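Local structure of regulator of Ty1 transposition protein 107 (3T7K) at residues F74-S79 against L161-I166; T133-R138 against L239-T244; C177-I182 against K213-R218; F196-I201 against E222-V227. The protein acts in DNA damage repair, where its C-terminal tandem BRCT repeats bind the phosphorylated tail of histone H2A. All blocks are in the same frame, centred on the assembly; numbering follows the deposited sequence.

Contact 1: F74-S79 against L161-I166; sequences FLKSLS and LKAHGI
His164 has CG anti to its carbonyl carbon, beside the backbone N (chi1 -80°); the ring beyond it meets the end of helix 72-77, where Ser79 CB lies over one ring face. The ring points NE2 straight at Leu75 O, 2.7 Å away, in a nearly linear N-H...O bond (173°). The oxygen lies in the ring plane, whereas NE2 stands above the plane of the Leu75 carbonyl. Ser79 CB lies 3.8 Å from His164 CE1 in a CH-pi contact displaced toward the rim, and Leu78 CB reaches the ring edge in plane. The bond at the edge and the CB over the face probably fix the rotation of the ring. Ser79 is itself held: its OG gives a hydrogen bond to Lys76 O at 2.8 Å, on a lone pair, and its N reaches the same oxygen. Beside this, Ala163 CB touches Lys76 CG at 4.0 Å, while the ammonium of Lys76 goes to Glu72 and Ser159. Gly165, at positive phi, is the C-prime residue of a Schellman motif that ends helix 154-163. Helix 229-237 covers the apolar side: Leu75 lies on Phe237, and Leu78 and His164 on Ile236. Helix 72-77 of one BRCT repeat packed against helices 154-163 and 229-237 of the next fits the three-helix interface between repeats known from tandem BRCT domains.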
loop_
_atom_site.group_PDB
_atom_site.type_symbol
_atom_site.label_atom_id
_atom_site.label_comp_id
_atom_site.label_asym_id
_atom_site.label_seq_id
_atom_site.Cartn_x
_atom_site.Cartn_y
_atom_site.Cartn_z
ATOM N N PHE C 74 1.830 -3.431 20.760
ATOM C CA PHE C 74 0.387 -3.314 20.818
ATOM C C PHE C 74 -0.093 -1.936 20.369
ATOM O O PHE C 74 -1.005 -1.837 19.565
ATOM C CB PHE C 74 -0.172 -3.637 22.203
ATOM C CG PHE C 74 -1.608 -4.045 22.164
ATOM C CD1 PHE C 74 -1.956 -5.380 22.000
ATOM C CD2 PHE C 74 -2.614 -3.094 22.202
ATOM C CE1 PHE C 74 -3.284 -5.768 21.926
ATOM C CE2 PHE C 74 -3.946 -3.475 22.132
ATOM C CZ PHE C 74 -4.280 -4.822 21.991
ATOM N N LEU C 75 0.519 -0.871 20.887
ATOM C CA LEU C 75 0.052 0.472 20.555
ATOM C C LEU C 75 0.233 0.740 19.073
ATOM O O LEU C 75 -0.609 1.387 18.432
ATOM C CB LEU C 75 0.809 1.523 21.374
ATOM C CG LEU C 75 0.552 1.444 22.878
ATOM C CD1 LEU C 75 1.517 2.361 23.637
ATOM C CD2 LEU C 75 -0.882 1.796 23.177
ATOM N N LYS C 76 1.339 0.249 18.526
ATOM C CA LYS C 76 1.610 0.449 17.105
ATOM C C LYS C 76 0.678 -0.378 16.237
ATOM O O LYS C 76 0.328 0.033 15.128
ATOM C CB LYS C 76 3.056 0.115 16.753
ATOM C CG LYS C 76 4.037 1.276 16.912
ATOM C CD LYS C 76 5.465 0.779 16.681
ATOM C CE LYS C 76 6.480 1.904 16.737
ATOM N NZ LYS C 76 7.857 1.380 16.507
ATOM N N SER C 77 0.288 -1.554 16.725
ATOM C CA SER C 77 -0.595 -2.397 15.927
ATOM C C SER C 77 -1.872 -1.616 15.618
ATOM O O SER C 77 -2.551 -1.883 14.622
ATOM C CB SER C 77 -0.930 -3.692 16.656
ATOM O OG SER C 77 -1.975 -3.496 17.585
ATOM N N LEU C 78 -2.193 -0.636 16.461
ATOM C CA LEU C 78 -3.397 0.165 16.237
ATOM C C LEU C 78 -3.227 1.207 15.132
ATOM O O LEU C 78 -4.163 1.944 14.818
ATOM C CB LEU C 78 -3.906 0.793 17.541
ATOM C CG LEU C 78 -4.581 -0.273 18.409
ATOM C CD1 LEU C 78 -4.689 0.156 19.862
ATOM C CD2 LEU C 78 -5.962 -0.632 17.833
ATOM N N SER C 79 -2.042 1.256 14.530
ATOM C CA SER C 79 -1.870 2.031 13.306
ATOM C C SER C 79 -1.527 1.149 12.105
ATOM O O SER C 79 -0.915 1.622 11.149
ATOM C CB SER C 79 -0.774 3.080 13.458
ATOM O OG SER C 79 0.448 2.429 13.733
ATOM N N LEU C 161 4.169 7.600 18.838
ATOM C CA LEU C 161 3.401 8.797 18.499
ATOM C C LEU C 161 3.487 9.119 17.016
ATOM O O LEU C 161 2.537 9.610 16.418
ATOM C CB LEU C 161 3.897 10.002 19.309
ATOM C CG LEU C 161 3.649 9.983 20.823
ATOM C CD1 LEU C 161 4.262 11.220 21.517
ATOM C CD2 LEU C 161 2.165 9.903 21.113
ATOM N N LYS C 162 4.645 8.887 16.421
ATOM C CA LYS C 162 4.794 9.182 15.010
ATOM C C LYS C 162 4.026 8.131 14.213
ATOM O O LYS C 162 3.470 8.427 13.149
ATOM C CB LYS C 162 6.270 9.226 14.613
ATOM C CG LYS C 162 6.983 10.482 15.081
ATOM C CD LYS C 162 8.471 10.448 14.741
ATOM C CE LYS C 162 9.254 9.617 15.751
ATOM N NZ LYS C 162 10.721 9.628 15.469
ATOM N N ALA C 163 3.962 6.910 14.739
ATOM C CA ALA C 163 3.189 5.868 14.051
ATOM C C ALA C 163 1.738 6.297 13.987
ATOM O O ALA C 163 0.994 5.842 13.126
ATOM C CB ALA C 163 3.321 4.510 14.752
ATOM N N HIS C 164 1.339 7.206 14.882
ATOM C CA HIS C 164 -0.065 7.572 14.984
ATOM C C HIS C 164 -0.344 9.000 14.501
ATOM O O HIS C 164 -1.318 9.636 14.913
ATOM C CB HIS C 164 -0.596 7.352 16.413
ATOM C CG HIS C 164 -0.952 5.927 16.719
ATOM N ND1 HIS C 164 -2.174 5.374 16.382
ATOM C CD2 HIS C 164 -0.257 4.946 17.342
ATOM C CE1 HIS C 164 -2.210 4.114 16.774
ATOM N NE2 HIS C 164 -1.059 3.829 17.362
ATOM N N GLY C 165 0.516 9.494 13.617
ATOM C CA GLY C 165 0.215 10.701 12.879
ATOM C C GLY C 165 0.919 11.967 13.337
ATOM O O GLY C 165 0.720 13.026 12.763
ATOM N N ILE C 166 1.729 11.868 14.379
ATOM C CA ILE C 166 2.555 12.998 14.794
ATOM C C ILE C 166 3.824 13.110 13.920
ATOM O O ILE C 166 4.604 12.166 13.805
ATOM C CB ILE C 166 2.895 12.890 16.297
ATOM C CG1 ILE C 166 1.586 12.868 17.100
ATOM C CG2 ILE C 166 3.815 14.038 16.738
ATOM C CD1 ILE C 166 1.727 13.254 18.573
#

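Contact 2: T133-R138 against L239-T244; sequences TKVFER and LNVDFT
Leu239 O receives Arg138 NH2 at 2.8 Å and, more weakly, the hydrogen of water 2. Leu239 O lies in the guanidinium plane of Arg138, at its edge, but NH2 approaches from above the plane of the carbonyl, 39° out of it. Water 2 also takes the N-H of Arg138 NE and gives a hydrogen to Asn240 OD1 at 2.9 Å, tying the arginine to two successive residues of the other segment. Val135 CA lies over one face of the guanidinium, toward its rim. Val135 CG2, anti to the backbone N, rests 3.4 Å from Asn240 N, against the peptide link that follows Leu239; CG1 turns instead to a face of the Phe136 ring. That link lies where helix 229-237 ends in a Schellman motif, Leu239 having positive phi, so the short, weakly bonded helix about 135-138 leans on the chain leaving the last helix before strand 249-253 of the second BRCT repeat. Water 1 bridges the backbones a step further on, donating to Val135 O and accepting from Val241 N at 2.8 Å. The rest of the contact is apolar. Val241 CG2 meets Phe136 CD1 at 3.9 Å, the two side chains crossing at about a right angle, with Trp231 touching both. Val241 CG1 sits over the centre of the Phe243 ring, 3.4 Å above its plane.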
loop_
_atom_site.group_PDB
_atom_site.type_symbol
_atom_site.label_atom_id
_atom_site.label_comp_id
_atom_site.label_asym_id
_atom_site.label_seq_id
_atom_site.Cartn_x
_atom_site.Cartn_y
_atom_site.Cartn_z
ATOM N N THR C 133 -6.930 8.574 7.919
ATOM C CA THR C 133 -6.130 9.439 8.776
ATOM C C THR C 133 -5.646 8.664 9.990
ATOM O O THR C 133 -6.187 7.598 10.311
ATOM C CB THR C 133 -6.949 10.649 9.267
ATOM O OG1 THR C 133 -8.116 10.183 9.962
ATOM C CG2 THR C 133 -7.385 11.499 8.094
ATOM N N LYS C 134 -4.624 9.194 10.655
ATOM C CA LYS C 134 -4.208 8.672 11.955
ATOM C C LYS C 134 -4.866 9.476 13.081
ATOM O O LYS C 134 -5.336 10.577 12.866
ATOM C CB LYS C 134 -2.695 8.703 12.102
ATOM C CG LYS C 134 -1.961 7.974 11.032
ATOM C CD LYS C 134 -2.249 6.489 11.079
ATOM C CE LYS C 134 -1.295 5.769 10.137
ATOM N NZ LYS C 134 -1.694 4.365 9.904
ATOM N N VAL C 135 -4.893 8.902 14.275
ATOM C CA VAL C 135 -5.730 9.403 15.346
ATOM C C VAL C 135 -5.314 10.840 15.721
ATOM O O VAL C 135 -6.161 11.700 15.877
ATOM C CB VAL C 135 -5.703 8.457 16.574
ATOM C CG1 VAL C 135 -4.280 8.262 17.067
ATOM C CG2 VAL C 135 -6.602 8.985 17.697
ATOM N N PHE C 136 -4.015 11.104 15.808
ATOM C CA PHE C 136 -3.561 12.452 16.186
ATOM C C PHE C 136 -3.627 13.413 15.022
ATOM O O PHE C 136 -3.811 14.623 15.193
ATOM C CB PHE C 136 -2.157 12.409 16.744
ATOM C CG PHE C 136 -2.061 11.681 18.031
ATOM C CD1 PHE C 136 -2.690 12.168 19.160
ATOM C CD2 PHE C 136 -1.343 10.515 18.124
ATOM C CE1 PHE C 136 -2.597 11.500 20.358
ATOM C CE2 PHE C 136 -1.247 9.838 19.320
ATOM C CZ PHE C 136 -1.882 10.331 20.436
ATOM N N GLU C 137 -3.484 12.859 13.826
ATOM C CA GLU C 137 -3.659 13.640 12.631
ATOM C C GLU C 137 -5.093 14.149 12.559
ATOM O O GLU C 137 -5.324 15.327 12.273
ATOM C CB GLU C 137 -3.308 12.797 11.407
ATOM C CG GLU C 137 -3.737 13.414 10.123
ATOM C CD GLU C 137 -3.440 12.544 8.929
ATOM O OE1 GLU C 137 -3.094 11.347 9.102
ATOM O OE2 GLU C 137 -3.556 13.079 7.814
ATOM N N ARG C 138 -6.052 13.258 12.817
ATOM C CA ARG C 138 -7.459 13.637 12.952
ATOM C C ARG C 138 -7.695 14.718 13.996
ATOM O O ARG C 138 -8.652 15.488 13.886
ATOM C CB ARG C 138 -8.309 12.443 13.396
ATOM C CG ARG C 138 -8.673 11.505 12.320
ATOM C CD ARG C 138 -9.880 10.650 12.693
ATOM N NE ARG C 138 -9.611 9.591 13.667
ATOM C CZ ARG C 138 -8.857 8.523 13.441
ATOM N NH1 ARG C 138 -8.232 8.369 12.274
ATOM N NH2 ARG C 138 -8.718 7.603 14.388
ATOM N N LEU C 239 -8.659 4.973 19.504
ATOM C CA LEU C 239 -8.449 5.609 18.202
ATOM C C LEU C 239 -9.263 6.900 18.051
ATOM O O LEU C 239 -9.793 7.205 16.980
ATOM C CB LEU C 239 -8.740 4.638 17.056
ATOM C CG LEU C 239 -7.643 3.581 16.921
ATOM C CD1 LEU C 239 -7.850 2.714 15.675
ATOM C CD2 LEU C 239 -6.305 4.270 16.869
ATOM N N ASN C 240 -9.344 7.667 19.135
ATOM C CA ASN C 240 -10.016 8.953 19.092
ATOM C C ASN C 240 -9.449 9.886 20.164
ATOM O O ASN C 240 -9.259 9.478 21.311
ATOM C CB ASN C 240 -11.507 8.770 19.323
ATOM C CG ASN C 240 -12.265 10.084 19.295
ATOM O OD1 ASN C 240 -12.247 10.794 18.290
ATOM N ND2 ASN C 240 -12.949 10.406 20.394
ATOM N N VAL C 241 -9.141 11.120 19.787
ATOM C CA VAL C 241 -8.802 12.123 20.791
ATOM C C VAL C 241 -10.087 12.767 21.273
ATOM O O VAL C 241 -10.780 13.433 20.509
ATOM C CB VAL C 241 -7.875 13.207 20.232
ATOM C CG1 VAL C 241 -7.819 14.388 21.185
ATOM C CG2 VAL C 241 -6.490 12.632 20.016
ATOM N N ASP C 242 -10.426 12.556 22.536
ATOM C CA ASP C 242 -11.624 13.179 23.081
ATOM C C ASP C 242 -11.237 14.465 23.808
ATOM O O ASP C 242 -10.658 14.422 24.889
ATOM C CB ASP C 242 -12.322 12.220 24.036
ATOM C CG ASP C 242 -13.504 12.848 24.734
ATOM O OD1 ASP C 242 -14.092 13.820 24.189
ATOM O OD2 ASP C 242 -13.840 12.362 25.838
ATOM N N PHE C 243 -11.552 15.604 23.204
ATOM C CA PHE C 243 -11.128 16.888 23.734
ATOM C C PHE C 243 -12.022 17.385 24.861
ATOM O O PHE C 243 -11.721 18.399 25.488
ATOM C CB PHE C 243 -11.040 17.934 22.625
ATOM C CG PHE C 243 -9.756 17.870 21.831
ATOM C CD1 PHE C 243 -8.542 18.176 22.427
ATOM C CD2 PHE C 243 -9.771 17.512 20.487
ATOM C CE1 PHE C 243 -7.359 18.129 21.700
ATOM C CE2 PHE C 243 -8.598 17.463 19.747
ATOM C CZ PHE C 243 -7.388 17.780 20.354
ATOM N N THR C 244 -13.114 16.672 25.121
ATOM C CA THR C 244 -14.020 17.057 26.196
ATOM C C THR C 244 -13.632 16.330 27.478
ATOM O O THR C 244 -14.194 16.586 28.535
ATOM C CB THR C 244 -15.500 16.744 25.873
ATOM O OG1 THR C 244 -15.703 15.328 25.895
ATOM C CG2 THR C 244 -15.902 17.298 24.513
HETATM O O HOH W 1 -8.848 11.798 17.116
HETATM O O HOH W 2 -11.275 9.944 15.667
#

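Contact 3: C177-I182 against K213-R218; sequences CTFEDI and KLINDR
Arg218 lies folded over Phe179: its CB stands over the middle of the ring, 3.6 Å from the centroid and almost on the ring normal, in a clear CH-pi contact. CG follows at 3.8 Å from Phe179 CG. Bends at chi2 and chi3 then turn the chain back, and the guanidinium lays one face against Phe179 CD2 near the rim, the two planes tilted 42° apart. From there NH2 reaches Glu180 OE2 in a salt bridge, with the oxygen near the guanidinium plane; the modelled 2.5 Å from Arg218 NH2 to Glu180 OE2 is very short, and its exact value is doubtful. The carboxylate is turned steeply against the guanidinium (72°), and the two side chains cross at about a right angle. Thr178 OG1 is bonded to the other oxygen, Glu180 OE1, which steadies the acid from its own side of the contact. Both residues are exposed, and the salt bridge lies at the surface end of the contact.

Leu214 CD2 lies 3.5 Å from Phe179 N; in the buried part Ile182 CD1 meets Ile215 CG1 at 4.0 Å, these side chains crossing about perpendicularly. Tyr198 touches Phe179, Ile182 and Ile215 from the sheet side. Thr178 N gives a bond of 2.9 Å to Asp181 OD2, bracing the 3-10 turn 179-181. The arrangement is that of a loop packed on the crossover helix 205-218 of a beta-alpha-beta unit, here in the second BRCT repeat.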
loop_
_atom_site.group_PDB
_atom_site.type_symbol
_atom_site.label_atom_id
_atom_site.label_comp_id
_atom_site.label_asym_id
_atom_site.label_seq_id
_atom_site.Cartn_x
_atom_site.Cartn_y
_atom_site.Cartn_z
ATOM N N CYS C 177 15.435 23.921 29.196
ATOM C CA CYS C 177 14.825 24.548 28.020
ATOM C C CYS C 177 14.265 25.957 28.233
ATOM O O CYS C 177 13.701 26.278 29.280
ATOM C CB CYS C 177 13.731 23.650 27.436
ATOM S SG CYS C 177 12.167 23.778 28.316
ATOM N N THR C 178 14.429 26.786 27.207
ATOM C CA THR C 178 13.868 28.127 27.176
ATOM C C THR C 178 12.679 28.120 26.232
ATOM O O THR C 178 12.463 27.148 25.505
ATOM C CB THR C 178 14.864 29.118 26.582
ATOM O OG1 THR C 178 15.095 28.768 25.208
ATOM C CG2 THR C 178 16.184 29.095 27.350
ATOM N N PHE C 179 11.929 29.217 26.217
ATOM C CA PHE C 179 10.790 29.341 25.308
ATOM C C PHE C 179 11.183 29.076 23.857
ATOM O O PHE C 179 10.448 28.423 23.116
ATOM C CB PHE C 179 10.124 30.712 25.439
ATOM C CG PHE C 179 9.133 31.007 24.349
ATOM C CD1 PHE C 179 7.825 30.557 24.443
ATOM C CD2 PHE C 179 9.510 31.723 23.229
ATOM C CE1 PHE C 179 6.911 30.821 23.447
ATOM C CE2 PHE C 179 8.598 31.992 22.223
ATOM C CZ PHE C 179 7.294 31.536 22.332
ATOM N N GLU C 180 12.351 29.561 23.451
ATOM C CA GLU C 180 12.762 29.419 22.058
ATOM C C GLU C 180 12.895 27.950 21.625
ATOM O O GLU C 180 12.797 27.640 20.435
ATOM C CB GLU C 180 14.051 30.200 21.787
ATOM C CG GLU C 180 13.868 31.725 21.786
ATOM C CD GLU C 180 14.061 32.369 23.161
ATOM O OE1 GLU C 180 14.134 31.634 24.172
ATOM O OE2 GLU C 180 14.153 33.619 23.229
ATOM N N ASP C 181 13.105 27.053 22.589
ATOM C CA ASP C 181 13.184 25.613 22.304
ATOM C C ASP C 181 11.826 24.986 22.001
ATOM O O ASP C 181 11.751 23.910 21.420
ATOM C CB ASP C 181 13.819 24.860 23.475
ATOM C CG ASP C 181 15.247 25.299 23.744
ATOM O OD1 ASP C 181 15.971 25.579 22.758
ATOM O OD2 ASP C 181 15.634 25.379 24.939
ATOM N N ILE C 182 10.752 25.646 22.414
ATOM C CA ILE C 182 9.424 25.085 22.225
ATOM C C ILE C 182 8.924 25.300 20.814
ATOM O O ILE C 182 8.861 26.428 20.339
ATOM C CB ILE C 182 8.427 25.696 23.202
ATOM C CG1 ILE C 182 8.964 25.576 24.629
ATOM C CG2 ILE C 182 7.077 25.014 23.071
ATOM C CD1 ILE C 182 8.038 26.163 25.662
ATOM N N LYS C 213 4.318 29.313 32.273
ATOM C CA LYS C 213 4.887 30.645 32.519
ATOM C C LYS C 213 5.680 31.157 31.315
ATOM O O LYS C 213 5.494 32.296 30.873
ATOM C CB LYS C 213 5.731 30.662 33.780
ATOM C CG LYS C 213 4.914 30.738 35.065
ATOM C CD LYS C 213 5.796 31.066 36.276
ATOM N NZ LYS C 213 7.726 30.299 37.690
ATOM N N LEU C 214 6.543 30.299 30.778
ATOM C CA LEU C 214 7.344 30.634 29.608
ATOM C C LEU C 214 6.453 31.072 28.467
ATOM O O LEU C 214 6.637 32.151 27.897
ATOM C CB LEU C 214 8.171 29.430 29.158
ATOM C CG LEU C 214 9.656 29.320 29.491
ATOM C CD1 LEU C 214 9.906 29.472 30.985
ATOM C CD2 LEU C 214 10.199 27.976 28.975
ATOM N N ILE C 215 5.482 30.232 28.121
ATOM C CA ILE C 215 4.633 30.525 26.987
ATOM C C ILE C 215 3.751 31.726 27.270
ATOM O O ILE C 215 3.491 32.555 26.395
ATOM C CB ILE C 215 3.732 29.312 26.621
ATOM C CG1 ILE C 215 4.598 28.151 26.118
ATOM C CG2 ILE C 215 2.688 29.739 25.584
ATOM C CD1 ILE C 215 3.872 26.784 26.050
ATOM N N ASN C 216 3.258 31.821 28.494
ATOM C CA ASN C 216 2.375 32.929 28.797
ATOM C C ASN C 216 3.116 34.273 28.846
ATOM O O ASN C 216 2.562 35.290 28.465
ATOM C CB ASN C 216 1.467 32.617 29.998
ATOM C CG ASN C 216 0.409 31.524 29.653
ATOM O OD1 ASN C 216 -0.124 31.495 28.534
ATOM N ND2 ASN C 216 0.129 30.628 30.600
ATOM N N ASP C 217 4.385 34.255 29.223
ATOM C CA ASP C 217 5.239 35.439 29.096
ATOM C C ASP C 217 5.478 35.865 27.652
ATOM O O ASP C 217 5.488 37.051 27.350
ATOM C CB ASP C 217 6.602 35.193 29.736
ATOM C CG ASP C 217 6.560 35.293 31.245
ATOM O OD1 ASP C 217 5.502 35.697 31.769
ATOM O OD2 ASP C 217 7.584 34.980 31.900
ATOM N N ARG C 218 5.681 34.900 26.761
ATOM C CA ARG C 218 6.172 35.201 25.412
ATOM C C ARG C 218 5.121 35.161 24.310
ATOM O O ARG C 218 5.317 35.741 23.240
ATOM C CB ARG C 218 7.334 34.267 25.073
ATOM C CG ARG C 218 8.369 34.209 26.182
ATOM C CD ARG C 218 9.299 35.420 26.127
ATOM N NE ARG C 218 10.124 35.299 24.927
ATOM C CZ ARG C 218 11.345 34.772 24.904
ATOM N NH1 ARG C 218 11.917 34.349 26.030
ATOM N NH2 ARG C 218 12.002 34.692 23.751
#

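Contact 4: F196-I201 against E222-V227; sequences FKYVLI and ETILIV
Phe196 lays its ring over Leu225: CB of the leucine stands above the ring centre, 3.6 Å from Phe196 CD1, and on the same face Leu225 CD2 touches Phe196 CD2 and CE2. Beside this pair the strands 198-201 and 224-227 run parallel, their axes 4.7 Å apart, joined by alternating bonds. Leu225 N reaches Tyr198 O at 2.7 Å, Leu200 N reaches Leu225 O and Val227 N reaches Leu200 O; CA-H...O contacts fill the steps between. On one face Leu200 and Ile226 lie side by side, CD1 to CG1 4.0 Å, and Tyr198 and Ile224 share that face. On the other, Ile201 CG1 meets Val227 CG2 at 4.1 Å.

At the start of the ladder Thr223 supplies the bonds. Its OG1, placed between backbone N and carbonyl carbon (chi1 56°), accepts Lys197 N at 3.0 Å and is also bonded to Ile195 O, while its own O accepts Tyr198 N. Glu222 OE1 receives Thr223 N on its anti lone pair.

Further out, Asp219 holds both Lys197 NZ, in a salt bridge, and Tyr198 OH. Helix 205-218, which links the two strands into a beta-alpha-beta unit in the parallel part of the second BRCT repeat's sheet, covers Leu200, Ile224 and Ile226; strand 143-147 touches Val199 and Ile201. Apolar branches and backbone bonds thus hold the buried strands, while charges gather at one end, where the ammonium and hydroxyl beside Asp219 would probably favour its negative form.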
loop_
_atom_site.group_PDB
_atom_site.type_symbol
_atom_site.label_atom_id
_atom_site.label_comp_id
_atom_site.label_asym_id
_atom_site.label_seq_id
_atom_site.Cartn_x
_atom_site.Cartn_y
_atom_site.Cartn_z
ATOM N N PHE C 196 -4.615 23.753 18.925
ATOM C CA PHE C 196 -3.710 24.191 19.976
ATOM C C PHE C 196 -2.394 24.635 19.364
ATOM O O PHE C 196 -1.790 23.900 18.594
ATOM C CB PHE C 196 -3.495 23.068 20.984
ATOM C CG PHE C 196 -4.663 22.853 21.894
ATOM C CD1 PHE C 196 -4.905 23.729 22.937
ATOM C CD2 PHE C 196 -5.521 21.778 21.705
ATOM C CE1 PHE C 196 -5.978 23.546 23.785
ATOM C CE2 PHE C 196 -6.591 21.582 22.548
ATOM C CZ PHE C 196 -6.823 22.472 23.602
ATOM N N LYS C 197 -1.964 25.853 19.681
ATOM C CA LYS C 197 -0.690 26.341 19.187
ATOM C C LYS C 197 0.479 25.581 19.833
ATOM O O LYS C 197 1.513 25.341 19.197
ATOM C CB LYS C 197 -0.577 27.850 19.423
ATOM C CG LYS C 197 0.743 28.471 19.021
ATOM C CD LYS C 197 0.872 28.530 17.508
ATOM C CE LYS C 197 2.044 29.419 17.113
ATOM N NZ LYS C 197 2.128 30.605 18.021
ATOM N N TYR C 198 0.335 25.213 21.099
ATOM C CA TYR C 198 1.404 24.501 21.786
ATOM C C TYR C 198 0.898 23.254 22.472
ATOM O O TYR C 198 -0.034 23.314 23.280
ATOM C CB TYR C 198 2.059 25.379 22.848
ATOM C CG TYR C 198 2.689 26.620 22.296
ATOM C CD1 TYR C 198 3.959 26.585 21.736
ATOM C CD2 TYR C 198 2.015 27.831 22.332
ATOM C CE1 TYR C 198 4.546 27.742 21.226
ATOM C CE2 TYR C 198 2.586 28.983 21.829
ATOM C CZ TYR C 198 3.850 28.935 21.281
ATOM O OH TYR C 198 4.407 30.085 20.786
ATOM N N VAL C 199 1.555 22.140 22.184
ATOM C CA VAL C 199 1.179 20.862 22.748
ATOM C C VAL C 199 2.403 20.281 23.396
ATOM O O VAL C 199 3.456 20.169 22.768
ATOM C CB VAL C 199 0.670 19.860 21.663
ATOM C CG1 VAL C 199 0.116 18.629 22.332
ATOM C CG2 VAL C 199 -0.402 20.505 20.824
ATOM N N LEU C 200 2.274 19.908 24.660
ATOM C CA LEU C 200 3.403 19.382 25.403
ATOM C C LEU C 200 2.975 18.153 26.172
ATOM O O LEU C 200 1.867 18.105 26.710
ATOM C CB LEU C 200 3.955 20.433 26.378
ATOM C CG LEU C 200 4.368 21.802 25.813
ATOM C CD1 LEU C 200 3.179 22.778 25.748
ATOM C CD2 LEU C 200 5.464 22.414 26.660
ATOM N N ILE C 201 3.861 17.165 26.230
ATOM C CA ILE C 201 3.595 15.959 26.977
ATOM C C ILE C 201 4.577 16.022 28.107
ATOM O O ILE C 201 5.768 16.208 27.882
ATOM C CB ILE C 201 3.881 14.700 26.148
ATOM C CG1 ILE C 201 2.939 14.641 24.947
ATOM C CG2 ILE C 201 3.712 13.461 27.007
ATOM C CD1 ILE C 201 3.215 13.460 23.995
ATOM N N GLU C 222 -2.021 32.927 22.976
ATOM C CA GLU C 222 -2.083 31.689 22.188
ATOM C C GLU C 222 -2.529 30.477 23.003
ATOM O O GLU C 222 -2.556 30.509 24.229
ATOM C CB GLU C 222 -0.750 31.445 21.480
ATOM C CG GLU C 222 -0.679 32.148 20.119
ATOM C CD GLU C 222 -1.707 31.606 19.114
ATOM O OE1 GLU C 222 -2.439 30.636 19.437
ATOM O OE2 GLU C 222 -1.786 32.147 17.987
ATOM N N THR C 223 -2.898 29.398 22.327
ATOM C CA THR C 223 -3.480 28.293 23.057
ATOM C C THR C 223 -2.451 27.224 23.402
ATOM O O THR C 223 -1.453 27.045 22.703
ATOM C CB THR C 223 -4.642 27.701 22.287
ATOM O OG1 THR C 223 -4.181 27.328 20.990
ATOM C CG2 THR C 223 -5.734 28.751 22.139
ATOM N N ILE C 224 -2.709 26.519 24.495
ATOM C CA ILE C 224 -1.768 25.554 25.027
ATOM C C ILE C 224 -2.512 24.330 25.506
ATOM O O ILE C 224 -3.590 24.438 26.094
ATOM C CB ILE C 224 -1.022 26.128 26.251
ATOM C CG1 ILE C 224 -0.388 27.478 25.925
ATOM C CG2 ILE C 224 0.029 25.144 26.748
ATOM C CD1 ILE C 224 0.010 28.277 27.174
ATOM N N LEU C 225 -1.930 23.161 25.255
ATOM C CA LEU C 225 -2.453 21.923 25.787
ATOM C C LEU C 225 -1.299 21.162 26.407
ATOM O O LEU C 225 -0.291 20.910 25.756
ATOM C CB LEU C 225 -3.098 21.093 24.674
ATOM C CG LEU C 225 -3.524 19.689 25.087
ATOM C CD1 LEU C 225 -4.558 19.750 26.201
ATOM C CD2 LEU C 225 -4.095 18.974 23.882
ATOM N N ILE C 226 -1.429 20.809 27.675
ATOM C CA ILE C 226 -0.393 20.041 28.343
ATOM C C ILE C 226 -1.035 18.789 28.916
ATOM O O ILE C 226 -1.978 18.876 29.706
ATOM C CB ILE C 226 0.284 20.864 29.456
ATOM C CG1 ILE C 226 0.759 22.210 28.902
ATOM C CG2 ILE C 226 1.455 20.106 30.024
ATOM C CD1 ILE C 226 1.563 23.045 29.910
ATOM N N VAL C 227 -0.531 17.626 28.511
ATOM C CA VAL C 227 -1.125 16.358 28.918
ATOM C C VAL C 227 -0.079 15.395 29.454
ATOM O O VAL C 227 1.126 15.613 29.296
ATOM C CB VAL C 227 -1.805 15.652 27.722
ATOM C CG1 VAL C 227 -2.929 16.506 27.155
ATOM C CG2 VAL C 227 -0.763 15.366 26.663
#

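Contact 1 joins the two BRCT repeats; contacts 2, 3 and 4 all lie in the second. Along the chain contacts 1 and 2 cross, and contacts 3 and 4, their own segments alternating, are nested in the loop closed by contact 2. Contacts 1 and 2 have centres 12 Å apart and meet through His164 and Phe136 and through Ser79 and Lys134. Contacts 3 and 4, also 12 Å apart, share strand 198-201, helix 205-218 and strand 224-227. Leu161 on Ile201 joins contact 1 to contact 4, and Phe243 on Phe196 joins contact 2 to it. Packing thus runs from the inter-repeat interface to helix 205-218: the second repeat packs through its core onto the interface with the first.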